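Local coordinates for protein nicotinate phosphoribosyltransferase (Vibrio cholerae, PDB 4HL7) that probably catalyses the ATP-driven synthesis of nicotinate D-ribonucleotide from nicotinate and phosphoribosyl diphosphate, the step that brings nicotinate into NAD biosynthesis, at residues 11-16 and 135-140; 52-57 and 141-146; 94-99 and 128-133. All coordinates share one frame; numbering follows the deposited sequence.

In the fold
The three contacts share one element, helix 131-147. Contact 3 uses the turn that leads into it and its first residues, contact 1 its middle, and contact 2 its C-terminal part. Their partners come earlier in the chain, in the order 11-16, 52-57 and 94-99. Contacts 1 and 2 therefore cross along the chain, and contact 3 is nested inside both. The centre of contact 1 is about 12 Å from that of contact 2 and about 13 Å from that of contact 3. Contacts 2 and 3 are about 22 Å apart, centre to centre. Ile12 touches Arg145, and Leu16 touches Phe98. The helix thus gathers an N-terminal loop, helix 52-64 and the 94-99 loop along its length.

Contact 1 (11-16 and 135-140); sequences HIIRSL and VMAIVS
Ile12 and Ile13 press side by side on one turn of helix 131-147, against Ala137 and Ile138. The bump on the helix is Ile138 CG1. It rests in the groove between the two loop side chains, 4.0 Å from Ile12 CG2 and 3.8 Å from Ile13 CG1. Each loop isoleucine crosses Ile138 at about a right angle. Ile12 CG1 stands beside its own backbone N (chi1 -66°), and this leaves CG2 anti to that N and facing the helix. CG2 settles close to the helix backbone, 3.9 Å from Ile138 CA. Ile13 reaches in with the end of its chain. Its chi2 of -65° bends CD1 toward the low surface left by Ala137, where it lies 4.0 Å from Ala137 CB. The short alanine makes the shallow seat, and the taller Ile138 beside it makes the wall. Ile12 CD1 also touches Val142, one turn toward the C-terminal end. Glu61 of helix 52-64 touches both Ile12 and Ile138. No hydrogen bond joins the two segments. The loop's polar ties run to other residues: Ile12 O bonds to Ser192 OG, and Arg14 N to Asp18. The chemistry is that of a buried aliphatic contact, in which the direct contact between loop and helix rests on the fit of methyl and methylene groups; the polar bonds that hold the loop run to other partners.

Contact 2 (52-57 and 141-146); sequences SGLLDA and EVRSRQ
Gln146 reaches from helix 131-147 to the N-terminal part of helix 52-64 and bonds Gly53. Its NE2 donates to Gly53 O over 3.0 Å in a nearly straight bond (168°). The acceptor lies close to the amide plane of Gln146, but NE2 sits well above the carbonyl plane of Gly53. The other amide atom, OE1, lies 3.4 Å from Ala57 CB. A water accepts from Ala57 N at 2.6 Å and lies within bonding distance of Gly53 O and Gln146 OE1. It links Ala57 N and Gly53 O, which at 4.9 Å are too far apart to bond directly. Leu54 and Gln146 run alongside in opposite senses, and Leu54 CD2 comes 3.4 Å from Gln146 NE2. Leu54 CD1 rests 4.0 Å from Arg143 CB. Ala57 CB packs on Val142 CG1 at 3.8 Å. Further out, Arg143 turns its guanidinium away to Glu48 and to Arg369 O. On the far side of the helix, Arg145 forms a salt bridge with Glu141. The two segments cross at 113° with their axes 9.7 Å apart. This is steep helix-on-helix packing, apolar inside and closed at its exposed margin by a glutamine and a water.

Contact 3 (94-99 and 128-133); sequences RYFHFV and TILYET
Phe98 and Tyr131 both hold CG beside their own backbone N (chi1 -70° and -85°), which sets each ring across the gap. The two side chains then run antiparallel, and the rings form a face-to-face stack, with centroids 4.2 Å apart and planes inclined by 26°. The overlap is offset. Phe98 CD1 lies over the hydroxyl end of the tyrosine, 3.4 Å from Tyr131 CZ, and Tyr131 OH comes 3.4 Å from Phe98 CB. The opposite face of Phe98 is covered near its rim by Phe96 CE2, so this ring is held between two aromatic neighbours. At its edge, Phe98 CZ meets Leu130 CB at 3.6 Å. Leu130 CD1 also approaches the Phe96 ring obliquely. The loop has a brace of its own, His97 ND1 donating to Phe98 O over 3.0 Å. Tyr131 OH bonds to Gln103 OE1, which also bonds to Val99 N, the N-cap residue of helix 100-103. The stack adds an apolar contact beside this link through Gln103. Around it, Leu130 packs on Met27 of helix 21-33. Tyr131 touches Ile121 of strand 116-122, and Thr128 lies against Val39 and Tyr41 of strand 38-46, so the contact borders the antiparallel sheet.

Contact 1 (11-16 and 135-140)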
# COMPACT_ATOMS: atom_id res chain seq x y z
N HIS A 11 13.08 -6.60 -17.61
CA HIS A 11 12.32 -7.30 -16.57
C HIS A 11 11.33 -6.34 -15.92
O HIS A 11 11.67 -5.18 -15.65
CB HIS A 11 13.29 -7.91 -15.55
CG HIS A 11 14.39 -6.97 -15.09
ND1 HIS A 11 14.65 -5.78 -15.72
CD2 HIS A 11 15.31 -7.06 -14.03
CE1 HIS A 11 15.67 -5.14 -15.09
NE2 HIS A 11 16.07 -5.92 -14.06
N ILE A 12 10.09 -6.80 -15.75
CA ILE A 12 9.02 -6.04 -15.06
C ILE A 12 9.37 -6.03 -13.55
O ILE A 12 9.60 -4.99 -12.97
CB ILE A 12 7.62 -6.66 -15.36
CG1 ILE A 12 7.30 -6.47 -16.87
CG2 ILE A 12 6.56 -6.09 -14.41
CD1 ILE A 12 5.97 -7.05 -17.30
N ILE A 13 9.46 -7.21 -12.97
CA ILE A 13 9.82 -7.32 -11.56
C ILE A 13 11.35 -7.50 -11.44
O ILE A 13 11.94 -8.37 -12.10
CB ILE A 13 9.07 -8.49 -10.87
CG1 ILE A 13 7.52 -8.29 -11.02
CG2 ILE A 13 9.53 -8.65 -9.43
CD1 ILE A 13 6.94 -7.08 -10.30
N ARG A 14 11.98 -6.68 -10.63
CA ARG A 14 13.44 -6.58 -10.69
C ARG A 14 14.13 -7.60 -9.77
O ARG A 14 15.26 -7.96 -10.01
CB ARG A 14 13.82 -5.18 -10.32
CG ARG A 14 13.22 -4.24 -11.36
CD ARG A 14 14.21 -3.31 -11.83
NE ARG A 14 13.74 -2.57 -13.00
CZ ARG A 14 14.41 -1.55 -13.48
NH1 ARG A 14 15.54 -1.17 -12.88
NH2 ARG A 14 13.96 -0.90 -14.55
N SER A 15 13.44 -8.01 -8.72
CA SER A 15 13.95 -8.96 -7.68
C SER A 15 12.82 -9.19 -6.71
O SER A 15 11.78 -8.52 -6.80
CB SER A 15 15.17 -8.39 -6.93
OG SER A 15 14.81 -7.42 -5.93
N LEU A 16 12.99 -10.09 -5.74
CA LEU A 16 11.92 -10.29 -4.75
C LEU A 16 11.97 -9.21 -3.67
O LEU A 16 11.19 -9.25 -2.69
CB LEU A 16 12.00 -11.70 -4.11
CG LEU A 16 11.45 -12.90 -4.92
CD1 LEU A 16 11.52 -14.18 -4.09
CD2 LEU A 16 10.03 -12.68 -5.45
N VAL A 135 1.94 -8.54 -8.24
CA VAL A 135 0.85 -8.73 -9.19
C VAL A 135 0.36 -7.36 -9.67
O VAL A 135 0.15 -7.17 -10.84
CB VAL A 135 -0.32 -9.60 -8.61
CG1 VAL A 135 -1.51 -9.64 -9.59
CG2 VAL A 135 0.17 -11.03 -8.30
N MSE A 136 0.21 -6.40 -8.76
CA MSE A 136 -0.30 -5.04 -9.20
C MSE A 136 0.65 -4.42 -10.15
O MSE A 136 0.22 -3.92 -11.17
CB MSE A 136 -0.59 -4.17 -7.96
CG MSE A 136 -1.78 -4.77 -7.28
SE MSE A 136 -2.04 -3.76 -5.59
CE MSE A 136 -2.69 -2.07 -6.39
N ALA A 137 1.98 -4.56 -9.90
CA ALA A 137 3.04 -3.95 -10.76
C ALA A 137 3.10 -4.58 -12.13
O ALA A 137 3.35 -3.90 -13.15
CB ALA A 137 4.41 -4.00 -10.09
N ILE A 138 2.84 -5.89 -12.13
CA ILE A 138 2.81 -6.65 -13.36
C ILE A 138 1.60 -6.21 -14.19
O ILE A 138 1.74 -5.94 -15.34
CB ILE A 138 2.72 -8.18 -13.03
CG1 ILE A 138 4.12 -8.72 -12.67
CG2 ILE A 138 2.13 -8.94 -14.25
CD1 ILE A 138 4.05 -10.08 -11.93
N VAL A 139 0.41 -6.20 -13.59
CA VAL A 139 -0.79 -5.81 -14.36
C VAL A 139 -0.65 -4.38 -14.90
O VAL A 139 -0.91 -4.14 -16.05
CB VAL A 139 -2.10 -5.95 -13.57
CG1 VAL A 139 -3.31 -5.49 -14.41
CG2 VAL A 139 -2.33 -7.40 -13.15
N SER A 140 -0.21 -3.46 -14.04
CA SER A 140 0.11 -2.10 -14.49
C SER A 140 1.04 -2.02 -15.67
O SER A 140 0.68 -1.42 -16.71
CB SER A 140 0.62 -1.21 -13.33
OG SER A 140 0.65 0.14 -13.77

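Contact 2 (52-57 and 141-146)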
# COMPACT_ATOMS: atom_id res chain seq x y z
N SER A 52 -9.54 -9.27 -22.09
CA SER A 52 -9.18 -10.57 -22.66
C SER A 52 -7.72 -10.57 -23.14
O SER A 52 -7.00 -11.55 -22.97
CB SER A 52 -10.13 -10.95 -23.81
N GLY A 53 -7.31 -9.44 -23.72
CA GLY A 53 -5.98 -9.27 -24.31
C GLY A 53 -4.83 -9.05 -23.32
O GLY A 53 -3.69 -9.37 -23.64
N LEU A 54 -5.09 -8.50 -22.13
CA LEU A 54 -3.99 -8.37 -21.15
C LEU A 54 -3.71 -9.69 -20.46
O LEU A 54 -2.60 -9.96 -19.99
CB LEU A 54 -4.33 -7.35 -20.06
CG LEU A 54 -4.42 -5.88 -20.44
CD1 LEU A 54 -4.61 -5.12 -19.12
CD2 LEU A 54 -3.19 -5.47 -21.20
N LEU A 55 -4.74 -10.53 -20.41
CA LEU A 55 -4.71 -11.73 -19.61
C LEU A 55 -3.55 -12.66 -20.03
O LEU A 55 -2.87 -13.17 -19.16
CB LEU A 55 -6.10 -12.39 -19.64
CG LEU A 55 -6.50 -13.63 -18.85
CD1 LEU A 55 -6.16 -13.47 -17.38
CD2 LEU A 55 -7.98 -13.93 -19.04
N ASP A 56 -3.24 -12.79 -21.34
CA ASP A 56 -2.10 -13.66 -21.79
C ASP A 56 -0.72 -13.32 -21.21
O ASP A 56 -0.03 -14.19 -20.63
CB ASP A 56 -2.01 -13.78 -23.32
CG ASP A 56 -2.63 -15.07 -23.87
OD1 ASP A 56 -3.17 -15.88 -23.09
OD2 ASP A 56 -2.60 -15.27 -25.11
N ALA A 57 -0.30 -12.05 -21.37
CA ALA A 57 1.00 -11.61 -20.85
C ALA A 57 1.02 -11.51 -19.33
O ALA A 57 2.05 -11.75 -18.69
CB ALA A 57 1.44 -10.28 -21.48
N GLU A 141 2.21 -2.65 -15.55
CA GLU A 141 3.22 -2.57 -16.59
C GLU A 141 2.88 -3.32 -17.90
O GLU A 141 3.29 -2.88 -18.99
CB GLU A 141 4.61 -2.99 -16.08
CG GLU A 141 5.64 -2.80 -17.19
CD GLU A 141 7.07 -2.75 -16.73
OE1 GLU A 141 7.95 -2.87 -17.61
OE2 GLU A 141 7.32 -2.65 -15.51
N VAL A 142 2.24 -4.49 -17.80
CA VAL A 142 1.77 -5.17 -18.99
C VAL A 142 0.83 -4.27 -19.78
O VAL A 142 0.97 -4.11 -21.02
CB VAL A 142 1.10 -6.51 -18.64
CG1 VAL A 142 0.32 -7.06 -19.84
CG2 VAL A 142 2.16 -7.51 -18.20
N ARG A 143 -0.05 -3.59 -19.07
CA ARG A 143 -0.98 -2.66 -19.71
C ARG A 143 -0.21 -1.52 -20.40
O ARG A 143 -0.52 -1.13 -21.52
CB ARG A 143 -1.98 -2.13 -18.67
CG ARG A 143 -3.08 -1.26 -19.23
CD ARG A 143 -2.81 0.22 -18.96
NE ARG A 143 -4.02 1.05 -19.07
CZ ARG A 143 -4.11 2.31 -18.65
NH1 ARG A 143 -3.05 2.91 -18.11
NH2 ARG A 143 -5.26 2.96 -18.75
N SER A 144 0.79 -0.97 -19.71
CA SER A 144 1.66 0.03 -20.32
C SER A 144 2.30 -0.48 -21.60
O SER A 144 2.20 0.19 -22.63
CB SER A 144 2.74 0.53 -19.35
OG SER A 144 2.12 1.07 -18.17
N ARG A 145 2.96 -1.65 -21.52
CA ARG A 145 3.60 -2.26 -22.71
C ARG A 145 2.66 -2.52 -23.84
O ARG A 145 3.05 -2.40 -25.05
CB ARG A 145 4.26 -3.58 -22.29
CG ARG A 145 5.50 -3.33 -21.48
CD ARG A 145 5.92 -4.57 -20.70
NE ARG A 145 7.13 -4.31 -19.91
CZ ARG A 145 8.29 -4.93 -20.07
NH1 ARG A 145 8.43 -5.83 -21.06
NH2 ARG A 145 9.32 -4.63 -19.27
N GLN A 146 1.45 -2.96 -23.51
CA GLN A 146 0.52 -3.39 -24.56
C GLN A 146 -0.24 -2.23 -25.17
O GLN A 146 -0.48 -2.21 -26.41
CB GLN A 146 -0.42 -4.45 -24.06
CG GLN A 146 0.14 -5.81 -24.38
CD GLN A 146 -0.70 -6.96 -23.90
OE1 GLN A 146 -0.15 -7.95 -23.46
NE2 GLN A 146 -2.04 -6.87 -24.05
O HOH W 1 -1.36 -10.50 -23.10

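Contact 3 (94-99 and 128-133)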
# COMPACT_ATOMS: atom_id res chain seq x y z
N ARG A 94 15.77 -18.09 2.37
CA ARG A 94 16.79 -18.73 1.52
C ARG A 94 16.23 -19.88 0.68
O ARG A 94 16.76 -20.17 -0.39
CB ARG A 94 18.00 -19.22 2.35
CG ARG A 94 19.17 -18.23 2.38
CD ARG A 94 20.42 -18.81 3.04
NE ARG A 94 20.32 -18.73 4.50
CZ ARG A 94 20.86 -17.76 5.23
NH1 ARG A 94 21.54 -16.78 4.63
NH2 ARG A 94 20.72 -17.76 6.57
N TYR A 95 15.18 -20.53 1.16
CA TYR A 95 14.52 -21.56 0.42
C TYR A 95 13.14 -21.12 -0.12
O TYR A 95 12.50 -21.87 -0.83
CB TYR A 95 14.48 -22.96 1.20
CG TYR A 95 13.84 -22.99 2.59
CD1 TYR A 95 12.45 -23.04 2.75
CD2 TYR A 95 14.62 -23.02 3.73
CE1 TYR A 95 11.87 -23.03 4.02
CE2 TYR A 95 14.07 -23.05 4.98
CZ TYR A 95 12.70 -23.06 5.13
OH TYR A 95 12.16 -23.04 6.35
N PHE A 96 12.68 -19.91 0.20
CA PHE A 96 11.27 -19.57 -0.15
C PHE A 96 11.08 -19.35 -1.67
O PHE A 96 11.86 -18.64 -2.30
CB PHE A 96 10.78 -18.29 0.56
CG PHE A 96 9.41 -17.89 0.15
CD1 PHE A 96 8.29 -18.55 0.67
CD2 PHE A 96 9.21 -16.89 -0.80
CE1 PHE A 96 7.02 -18.21 0.24
CE2 PHE A 96 7.93 -16.56 -1.21
CZ PHE A 96 6.84 -17.22 -0.68
N HIS A 97 9.98 -19.91 -2.20
CA HIS A 97 9.46 -19.44 -3.47
C HIS A 97 7.96 -19.59 -3.62
O HIS A 97 7.30 -20.29 -2.84
CB HIS A 97 10.19 -20.14 -4.63
CG HIS A 97 10.00 -21.65 -4.67
ND1 HIS A 97 8.84 -22.23 -5.06
CD2 HIS A 97 10.91 -22.69 -4.44
CE1 HIS A 97 8.98 -23.58 -5.05
NE2 HIS A 97 10.25 -23.86 -4.67
N PHE A 98 7.41 -18.87 -4.59
CA PHE A 98 5.98 -18.92 -4.90
C PHE A 98 5.64 -20.23 -5.64
O PHE A 98 6.50 -20.81 -6.32
CB PHE A 98 5.65 -17.76 -5.82
CG PHE A 98 5.73 -16.38 -5.17
CD1 PHE A 98 4.89 -16.07 -4.12
CD2 PHE A 98 6.57 -15.39 -5.71
CE1 PHE A 98 4.88 -14.77 -3.58
CE2 PHE A 98 6.55 -14.08 -5.19
CZ PHE A 98 5.71 -13.80 -4.08
N VAL A 99 4.40 -20.68 -5.50
CA VAL A 99 3.85 -21.75 -6.37
C VAL A 99 2.59 -21.22 -7.11
O VAL A 99 1.46 -21.56 -6.73
CB VAL A 99 3.52 -23.01 -5.55
CG1 VAL A 99 3.27 -24.20 -6.51
CG2 VAL A 99 4.68 -23.32 -4.57
N THR A 128 1.63 -16.18 0.63
CA THR A 128 0.90 -15.39 -0.41
C THR A 128 1.00 -13.89 -0.19
O THR A 128 0.63 -13.12 -1.10
CB THR A 128 -0.57 -15.80 -0.57
OG1 THR A 128 -1.31 -15.57 0.64
CG2 THR A 128 -0.73 -17.29 -1.04
N ILE A 129 1.44 -13.48 1.00
CA ILE A 129 1.41 -12.04 1.32
C ILE A 129 2.28 -11.20 0.34
O ILE A 129 1.97 -10.06 0.04
CB ILE A 129 1.75 -11.72 2.80
CG1 ILE A 129 1.61 -10.19 3.04
CG2 ILE A 129 3.15 -12.15 3.14
CD1 ILE A 129 1.39 -9.81 4.45
N LEU A 130 3.37 -11.78 -0.16
CA LEU A 130 4.21 -11.02 -1.08
C LEU A 130 3.63 -10.78 -2.48
O LEU A 130 4.17 -9.94 -3.20
CB LEU A 130 5.62 -11.62 -1.19
CG LEU A 130 6.42 -11.78 0.11
CD1 LEU A 130 7.82 -12.26 -0.22
CD2 LEU A 130 6.42 -10.48 0.93
N TYR A 131 2.59 -11.51 -2.87
CA TYR A 131 2.06 -11.38 -4.25
C TYR A 131 1.57 -9.98 -4.54
O TYR A 131 1.77 -9.49 -5.61
CB TYR A 131 0.86 -12.32 -4.55
CG TYR A 131 1.25 -13.74 -4.99
CD1 TYR A 131 0.98 -14.84 -4.20
CD2 TYR A 131 1.87 -13.93 -6.20
CE1 TYR A 131 1.33 -16.12 -4.59
CE2 TYR A 131 2.23 -15.21 -6.63
CZ TYR A 131 1.95 -16.29 -5.84
OH TYR A 131 2.28 -17.56 -6.28
N GLU A 132 0.84 -9.40 -3.58
CA GLU A 132 0.03 -8.20 -3.85
C GLU A 132 0.70 -7.17 -4.74
O GLU A 132 0.12 -6.82 -5.80
CB GLU A 132 -0.39 -7.52 -2.50
CG GLU A 132 -1.08 -6.18 -2.68
CD GLU A 132 -1.55 -5.60 -1.36
OE1 GLU A 132 -1.61 -6.35 -0.38
OE2 GLU A 132 -1.94 -4.40 -1.36
N THR A 133 1.85 -6.62 -4.34
CA THR A 133 2.42 -5.50 -5.13
C THR A 133 3.08 -6.02 -6.38
O THR A 133 3.27 -5.26 -7.30
CB THR A 133 3.37 -4.52 -4.36
OG1 THR A 133 4.64 -5.10 -4.09
CG2 THR A 133 2.67 -3.98 -3.08